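Local coordinates for protein glycerol-3-phosphate dehydrogenase [NAD(+)] (Dunaliella salina, PDB 6IUY) that probably interconverts dihydroxyacetone phosphate and sn-glycerol 3-phosphate with NAD, and carries a second, phosphatase-like domain that binds magnesium, at residues 376-381 with 439-444; 423-428 with 455-460. All coordinates share one frame; numbering follows the deposited sequence.

Contact 1 of 2, residues 376-381 with 439-444; sequences ISLTKG and QLFQRP. With NAD (nicotinamide-adenine-dinucleotide), chain C; 13P (1,3-dihydroxyacetonephosphate), chain D.
A single phenylalanine, F441 in the last turn of helix 431-441, makes the whole cross-contact, reaching I376 at the end of strand 374-377 and L378 just beyond it, from where the chain leads on into the cofactor and substrate site. Its ring spans a CA-CA gap of 10.9 Å between F441 and I376. These two side chains slide past each other, I376 coming at the ring's edge, close to its plane, with CG2 4.1 Å from CE2 of F441. L378 and F441 instead point at each other from opposite directions, CD1 of L378 lying obliquely 3.9 Å from CZ of F441 and CD2 near CE1. With CG of L378 anti to the carbonyl carbon (chi1 -86°), both methyls turn to the phenylalanine, while the L378 side chain also packs on W267 and A271 of helix 266-282. Beyond strand 374-377 the chain bends in an ST turn, S377 OG accepting from T379 N at 3.2 Å, and T379 OG1 bonds to the carbonyl of A351. The next backbone N-H, of K380, points almost straight (172°) at NAD O3D, 3.0 Å away. The K380 side chain then runs out extended beyond CG, laying CD 3.3 Å from C3 of dihydroxyacetone phosphate and NZ 3.1 Å from its O3, with NAD C5N close by. NZ also forms a salt bridge with D519. A methionine in place of K380 would probably leave O3 of the substrate without this ammonium donor and D519 without its countercharge. The chemistry is thus divided: I376 and L378 give apolar packing on F441, while K380 N and NZ bond to NAD and the substrate.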
loop_
_atom_site.group_PDB
_atom_site.type_symbol
_atom_site.label_atom_id
_atom_site.label_comp_id
_atom_site.label_asym_id
_atom_site.label_seq_id
_atom_site.Cartn_x
_atom_site.Cartn_y
_atom_site.Cartn_z
ATOM N N ILE A 376 -22.510 -10.828 5.363
ATOM C CA ILE A 376 -21.088 -10.483 5.291
ATOM C C ILE A 376 -20.267 -11.750 5.378
ATOM O O ILE A 376 -20.638 -12.696 6.061
ATOM C CB ILE A 376 -20.665 -9.512 6.399
ATOM C CG1 ILE A 376 -19.228 -9.019 6.173
ATOM C CG2 ILE A 376 -20.838 -10.162 7.766
ATOM C CD1 ILE A 376 -18.835 -7.789 7.032
ATOM N N SER A 377 -19.153 -11.764 4.665
ATOM C CA SER A 377 -18.265 -12.917 4.635
ATOM C C SER A 377 -16.929 -12.579 5.278
ATOM O O SER A 377 -16.349 -11.519 5.025
ATOM C CB SER A 377 -18.062 -13.375 3.195
ATOM O OG SER A 377 -17.094 -14.401 3.133
ATOM N N LEU A 378 -16.464 -13.466 6.143
ATOM C CA LEU A 378 -15.167 -13.348 6.787
ATOM C C LEU A 378 -14.201 -14.360 6.178
ATOM O O LEU A 378 -13.058 -14.483 6.611
ATOM C CB LEU A 378 -15.300 -13.588 8.293
ATOM C CG LEU A 378 -15.658 -12.401 9.181
ATOM C CD1 LEU A 378 -16.908 -11.672 8.678
ATOM C CD2 LEU A 378 -15.849 -12.871 10.607
ATOM N N THR A 379 -14.665 -15.067 5.153
ATOM C CA THR A 379 -13.991 -16.262 4.655
ATOM C C THR A 379 -12.957 -16.002 3.549
ATOM O O THR A 379 -13.171 -15.172 2.655
ATOM C CB THR A 379 -15.047 -17.262 4.141
ATOM O OG1 THR A 379 -15.825 -17.726 5.250
ATOM C CG2 THR A 379 -14.397 -18.467 3.437
ATOM N N LYS A 380 -11.853 -16.745 3.589
ATOM C CA LYS A 380 -10.762 -16.557 2.640
ATOM C C LYS A 380 -10.549 -17.835 1.845
ATOM O O LYS A 380 -10.468 -18.940 2.405
ATOM C CB LYS A 380 -9.480 -16.126 3.382
ATOM C CG LYS A 380 -9.612 -14.741 3.997
ATOM C CD LYS A 380 -8.502 -14.396 4.983
ATOM C CE LYS A 380 -8.828 -13.083 5.670
ATOM N NZ LYS A 380 -7.849 -12.670 6.732
ATOM N N GLY A 381 -10.506 -17.688 0.532
ATOM C CA GLY A 381 -10.531 -18.833 -0.361
ATOM C C GLY A 381 -11.471 -18.495 -1.498
ATOM O O GLY A 381 -12.209 -17.487 -1.456
ATOM N N GLN A 439 -21.136 -1.165 13.287
ATOM C CA GLN A 439 -21.705 -1.163 14.632
ATOM C C GLN A 439 -21.644 -2.578 15.218
ATOM O O GLN A 439 -21.389 -2.744 16.393
ATOM C CB GLN A 439 -23.152 -0.628 14.630
ATOM C CG GLN A 439 -23.848 -0.690 16.009
ATOM C CD GLN A 439 -25.226 0.007 16.035
ATOM O OE1 GLN A 439 -25.681 0.562 15.025
ATOM N NE2 GLN A 439 -25.885 -0.025 17.194
ATOM N N LEU A 440 -21.834 -3.595 14.386
ATOM C CA LEU A 440 -21.814 -4.972 14.882
ATOM C C LEU A 440 -20.402 -5.439 15.307
ATOM O O LEU A 440 -20.215 -5.962 16.415
ATOM C CB LEU A 440 -22.383 -5.904 13.817
ATOM C CG LEU A 440 -22.856 -7.290 14.241
ATOM C CD1 LEU A 440 -23.852 -7.185 15.393
ATOM C CD2 LEU A 440 -23.464 -8.006 13.040
ATOM N N PHE A 441 -19.413 -5.216 14.442
ATOM C CA PHE A 441 -18.062 -5.747 14.644
ATOM C C PHE A 441 -17.071 -4.858 15.410
ATOM O O PHE A 441 -16.162 -5.368 16.067
ATOM C CB PHE A 441 -17.435 -6.080 13.291
ATOM C CG PHE A 441 -17.897 -7.380 12.703
ATOM C CD1 PHE A 441 -17.276 -8.572 13.053
ATOM C CD2 PHE A 441 -18.928 -7.412 11.771
ATOM C CE1 PHE A 441 -17.678 -9.768 12.498
ATOM C CE2 PHE A 441 -19.342 -8.610 11.209
ATOM C CZ PHE A 441 -18.720 -9.790 11.572
ATOM N N GLN A 442 -17.194 -3.540 15.319
ATOM C CA GLN A 442 -16.195 -2.693 15.975
ATOM C C GLN A 442 -16.259 -2.757 17.499
ATOM O O GLN A 442 -17.303 -2.472 18.110
ATOM C CB GLN A 442 -16.331 -1.236 15.531
ATOM C CG GLN A 442 -15.281 -0.305 16.132
ATOM C CD GLN A 442 -15.138 0.975 15.327
ATOM O OE1 GLN A 442 -14.552 0.984 14.240
ATOM N NE2 GLN A 442 -15.706 2.059 15.844
ATOM N N ARG A 443 -15.125 -3.106 18.104
ATOM C CA ARG A 443 -14.962 -3.129 19.554
ATOM C C ARG A 443 -13.846 -2.151 19.944
ATOM O O ARG A 443 -13.171 -1.611 19.077
ATOM C CB ARG A 443 -14.639 -4.551 20.033
ATOM C CG ARG A 443 -15.481 -5.649 19.372
ATOM C CD ARG A 443 -16.904 -5.545 19.835
ATOM N NE ARG A 443 -16.931 -5.210 21.253
ATOM C CZ ARG A 443 -17.832 -4.411 21.825
ATOM N NH1 ARG A 443 -18.794 -3.853 21.089
ATOM N NH2 ARG A 443 -17.759 -4.168 23.129
ATOM N N PRO A 444 -13.649 -1.903 21.239
ATOM C CA PRO A 444 -12.551 -0.988 21.581
ATOM C C PRO A 444 -11.176 -1.555 21.240
ATOM O O PRO A 444 -10.228 -0.783 21.141
ATOM C CB PRO A 444 -12.698 -0.806 23.091
ATOM C CG PRO A 444 -14.129 -1.129 23.369
ATOM C CD PRO A 444 -14.490 -2.215 22.400
HETATM P PA NAD C . -11.094 -23.381 11.393
HETATM O O1A NAD C . -10.922 -23.238 12.849
HETATM O O2A NAD C . -9.803 -23.263 10.594
HETATM O O5B NAD C . -11.732 -24.835 11.030
HETATM C C5B NAD C . -12.509 -25.547 12.004
HETATM C C4B NAD C . -13.977 -25.664 11.518
HETATM O O4B NAD C . -14.035 -26.441 10.471
HETATM C C3B NAD C . -14.808 -26.386 12.583
HETATM O O3B NAD C . -15.602 -25.546 13.286
HETATM C C2B NAD C . -15.668 -27.383 11.782
HETATM O O2B NAD C . -17.078 -27.291 12.270
HETATM C C1B NAD C . -15.535 -26.996 10.559
HETATM N N9A NAD C . -15.721 -28.087 9.701
HETATM C C8A NAD C . -15.021 -29.244 9.635
HETATM N N7A NAD C . -15.570 -29.992 8.653
HETATM C C5A NAD C . -16.623 -29.313 8.122
HETATM C C6A NAD C . -17.530 -29.617 7.124
HETATM N N6A NAD C . -17.582 -30.815 6.358
HETATM N N1A NAD C . -18.477 -28.732 6.786
HETATM C C2A NAD C . -18.546 -27.539 7.443
HETATM N N3A NAD C . -17.669 -27.243 8.429
HETATM C C4A NAD C . -16.709 -28.133 8.764
HETATM O O3 NAD C . -12.125 -22.248 10.913
HETATM P PN NAD C . -11.973 -20.661 11.083
HETATM O O1N NAD C . -10.774 -20.316 11.948
HETATM O O2N NAD C . -13.220 -20.064 11.694
HETATM O O5D NAD C . -11.684 -20.073 9.646
HETATM C C5D NAD C . -12.683 -20.059 8.644
HETATM C C4D NAD C . -12.343 -18.914 7.680
HETATM O O4D NAD C . -11.896 -17.867 8.348
HETATM C C3D NAD C . -11.208 -19.358 6.780
HETATM O O3D NAD C . -11.513 -19.044 5.509
HETATM C C2D NAD C . -9.972 -18.546 7.260
HETATM O O2D NAD C . -9.048 -18.417 6.102
HETATM C C1D NAD C . -10.487 -17.424 7.676
HETATM N N1N NAD C . -9.717 -16.717 8.679
HETATM C C2N NAD C . -9.121 -17.359 9.744
HETATM C C3N NAD C . -8.393 -16.633 10.685
HETATM C C7N NAD C . -7.719 -17.394 11.847
HETATM O O7N NAD C . -6.859 -16.855 12.517
HETATM N N7N NAD C . -8.144 -18.743 12.126
HETATM C C4N NAD C . -8.259 -15.265 10.577
HETATM C C5N NAD C . -8.879 -14.609 9.528
HETATM C C6N NAD C . -9.611 -15.346 8.596
HETATM P P 13P D . -3.689 -18.540 8.531
HETATM O O1P 13P D . -3.687 -17.087 8.123
HETATM O O2P 13P D . -3.608 -18.559 10.030
HETATM O O3P 13P D . -2.487 -19.192 7.902
HETATM O O1 13P D . -4.970 -19.390 8.097
HETATM C C1 13P D . -5.948 -18.900 7.208
HETATM C C2 13P D . -6.316 -17.546 7.716
HETATM O O2 13P D . -6.272 -17.320 8.907
HETATM C C3 13P D . -6.730 -16.456 6.769
HETATM O O3 13P D . -6.172 -15.233 7.226
#

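Contact 2 of 2, residues 423-428 with 455-460; sequences EAVIAY and PGAEMC
A457 sets its methyl against strand 422-427, where it meets two residues on the same side of the strand. CB of A457 lies 4.0 Å from CB of A427, methyl to methyl, and 4.3 Å from CG1 of V425. Since CB of A427 is itself 4.4 Å from CG1 of V425, the three methyls stand at the corners of a nearly equilateral triangle. Such small side chains let helix 454-477 come close to the strand: the CA atoms of A427 and A457 are only 6.7 Å apart. V425 holds CG1 roughly anti to its backbone N, at a chi1 of 156° that falls somewhat short of the ideal, and this branch is the one that approaches the A457 methyl; CG2 of V425 stays farther back, 5.8 Å from CB of A457. I426, between the two, points away from the helix at its CB. Its CG1 lies beside the backbone N (chi1 -81°) and the chain beyond is extended, which carries the side chain to L407 on one neighbouring strand and to I448 and L450 on the other. The buried carboxylate of E458 is satisfied in part by a hydrogen bond between OE1 and S393, and near the strand's start E423 packs on S486 of the second subunit. The arrangement joins the penultimate strand of the sheet of the NAD-binding, Rossmann-type domain to the first long helix of the all-helical C-terminal domain, the two-part dehydrogenase build of this family, here following a haloacid dehalogenase-like domain.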
loop_
_atom_site.group_PDB
_atom_site.type_symbol
_atom_site.label_atom_id
_atom_site.label_comp_id
_atom_site.label_asym_id
_atom_site.label_seq_id
_atom_site.Cartn_x
_atom_site.Cartn_y
_atom_site.Cartn_z
ATOM N N GLU A 423 -7.166 -4.630 14.031
ATOM C CA GLU A 423 -7.969 -3.800 13.141
ATOM C C GLU A 423 -8.375 -4.602 11.922
ATOM O O GLU A 423 -7.792 -5.647 11.620
ATOM C CB GLU A 423 -7.215 -2.507 12.739
ATOM C CG GLU A 423 -5.810 -2.705 12.210
ATOM C CD GLU A 423 -5.047 -1.387 11.917
ATOM O OE1 GLU A 423 -4.983 -0.490 12.788
ATOM O OE2 GLU A 423 -4.473 -1.270 10.812
ATOM N N ALA A 424 -9.408 -4.135 11.233
ATOM C CA ALA A 424 -9.830 -4.789 10.009
ATOM C C ALA A 424 -10.526 -3.807 9.100
ATOM O O ALA A 424 -11.018 -2.786 9.546
ATOM C CB ALA A 424 -10.766 -5.970 10.312
ATOM N N VAL A 425 -10.583 -4.151 7.827
ATOM C CA VAL A 425 -11.384 -3.430 6.851
ATOM C C VAL A 425 -12.745 -4.111 6.722
ATOM O O VAL A 425 -12.806 -5.338 6.651
ATOM C CB VAL A 425 -10.718 -3.441 5.462
ATOM C CG1 VAL A 425 -11.760 -3.247 4.379
ATOM C CG2 VAL A 425 -9.579 -2.410 5.369
ATOM N N ILE A 426 -13.826 -3.337 6.676
ATOM C CA ILE A 426 -15.087 -3.884 6.197
ATOM C C ILE A 426 -15.413 -3.241 4.869
ATOM O O ILE A 426 -15.612 -2.039 4.797
ATOM C CB ILE A 426 -16.246 -3.676 7.201
ATOM C CG1 ILE A 426 -16.179 -4.758 8.287
ATOM C CG2 ILE A 426 -17.586 -3.744 6.476
ATOM C CD1 ILE A 426 -17.315 -4.711 9.322
ATOM N N ALA A 427 -15.451 -4.044 3.811
ATOM C CA ALA A 427 -15.776 -3.537 2.496
ATOM C C ALA A 427 -17.250 -3.786 2.223
ATOM O O ALA A 427 -17.664 -4.935 2.091
ATOM C CB ALA A 427 -14.912 -4.193 1.449
ATOM N N TYR A 428 -18.032 -2.710 2.142
ATOM C CA TYR A 428 -19.493 -2.815 2.111
ATOM C C TYR A 428 -20.043 -2.946 0.703
ATOM O O TYR A 428 -19.495 -2.388 -0.256
ATOM C CB TYR A 428 -20.139 -1.613 2.820
ATOM C CG TYR A 428 -19.675 -0.246 2.348
ATOM C CD1 TYR A 428 -20.039 0.246 1.094
ATOM C CD2 TYR A 428 -18.889 0.565 3.164
ATOM C CE1 TYR A 428 -19.620 1.498 0.668
ATOM C CE2 TYR A 428 -18.476 1.824 2.746
ATOM C CZ TYR A 428 -18.847 2.278 1.501
ATOM O OH TYR A 428 -18.428 3.517 1.085
ATOM N N PRO A 455 -14.165 -5.975 -4.095
ATOM C CA PRO A 455 -13.319 -6.907 -4.847
ATOM C C PRO A 455 -11.828 -6.850 -4.453
ATOM O O PRO A 455 -11.146 -7.867 -4.549
ATOM C CB PRO A 455 -13.524 -6.486 -6.312
ATOM C CG PRO A 455 -14.288 -5.214 -6.291
ATOM C CD PRO A 455 -14.958 -5.082 -4.965
ATOM N N GLY A 456 -11.330 -5.703 -4.000
ATOM C CA GLY A 456 -9.912 -5.598 -3.661
ATOM C C GLY A 456 -9.567 -6.179 -2.297
ATOM O O GLY A 456 -8.586 -6.920 -2.161
ATOM N N ALA A 457 -10.367 -5.828 -1.292
ATOM C CA ALA A 457 -10.243 -6.374 0.054
ATOM C C ALA A 457 -10.320 -7.892 0.025
ATOM O O ALA A 457 -9.498 -8.594 0.639
ATOM C CB ALA A 457 -11.340 -5.820 0.977
ATOM N N GLU A 458 -11.309 -8.394 -0.703
ATOM C CA GLU A 458 -11.620 -9.802 -0.641
ATOM C C GLU A 458 -10.547 -10.604 -1.346
ATOM O O GLU A 458 -10.144 -11.641 -0.855
ATOM C CB GLU A 458 -13.001 -10.100 -1.244
ATOM C CG GLU A 458 -13.477 -11.498 -0.897
ATOM C CD GLU A 458 -14.908 -11.762 -1.315
ATOM O OE1 GLU A 458 -15.383 -11.084 -2.243
ATOM O OE2 GLU A 458 -15.550 -12.656 -0.708
ATOM N N MET A 459 -10.083 -10.130 -2.498
ATOM C CA MET A 459 -9.047 -10.853 -3.237
ATOM C C MET A 459 -7.697 -10.803 -2.492
ATOM O O MET A 459 -6.926 -11.767 -2.523
ATOM C CB MET A 459 -8.905 -10.290 -4.657
ATOM C CG MET A 459 -7.946 -11.071 -5.517
ATOM S SD MET A 459 -8.519 -12.707 -6.015
ATOM C CE MET A 459 -9.595 -12.235 -7.369
ATOM N N CYS A 460 -7.428 -9.702 -1.792
ATOM C CA CYS A 460 -6.239 -9.638 -0.938
ATOM C C CYS A 460 -6.306 -10.639 0.199
ATOM O O CYS A 460 -5.350 -11.359 0.445
ATOM C CB CYS A 460 -6.051 -8.241 -0.334
ATOM S SG CYS A 460 -5.374 -7.049 -1.489
#

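Overall arrangement
The two contacts interlock along the chain: strand 374-377 comes first, then strand 422-427, then helix 431-441, which pairs back with the first, then helix 454-477, which pairs with the second. Their centres are 10 Å apart and both rest on the same mixed sheet, where strand 404-408 separates 374-377 from 422-427. They also touch directly, through I426 CD1, 4.0 Å from F441 CD2 and 4.1 Å from I376 CD1. I426 thus shares the apolar layer of contact 1, while V425 and A427 serve contact 2. Contact 1 lies beside the cofactor site, whereas contact 2 joins the sheet to helix 454-477 of the C-terminal, all-helical part.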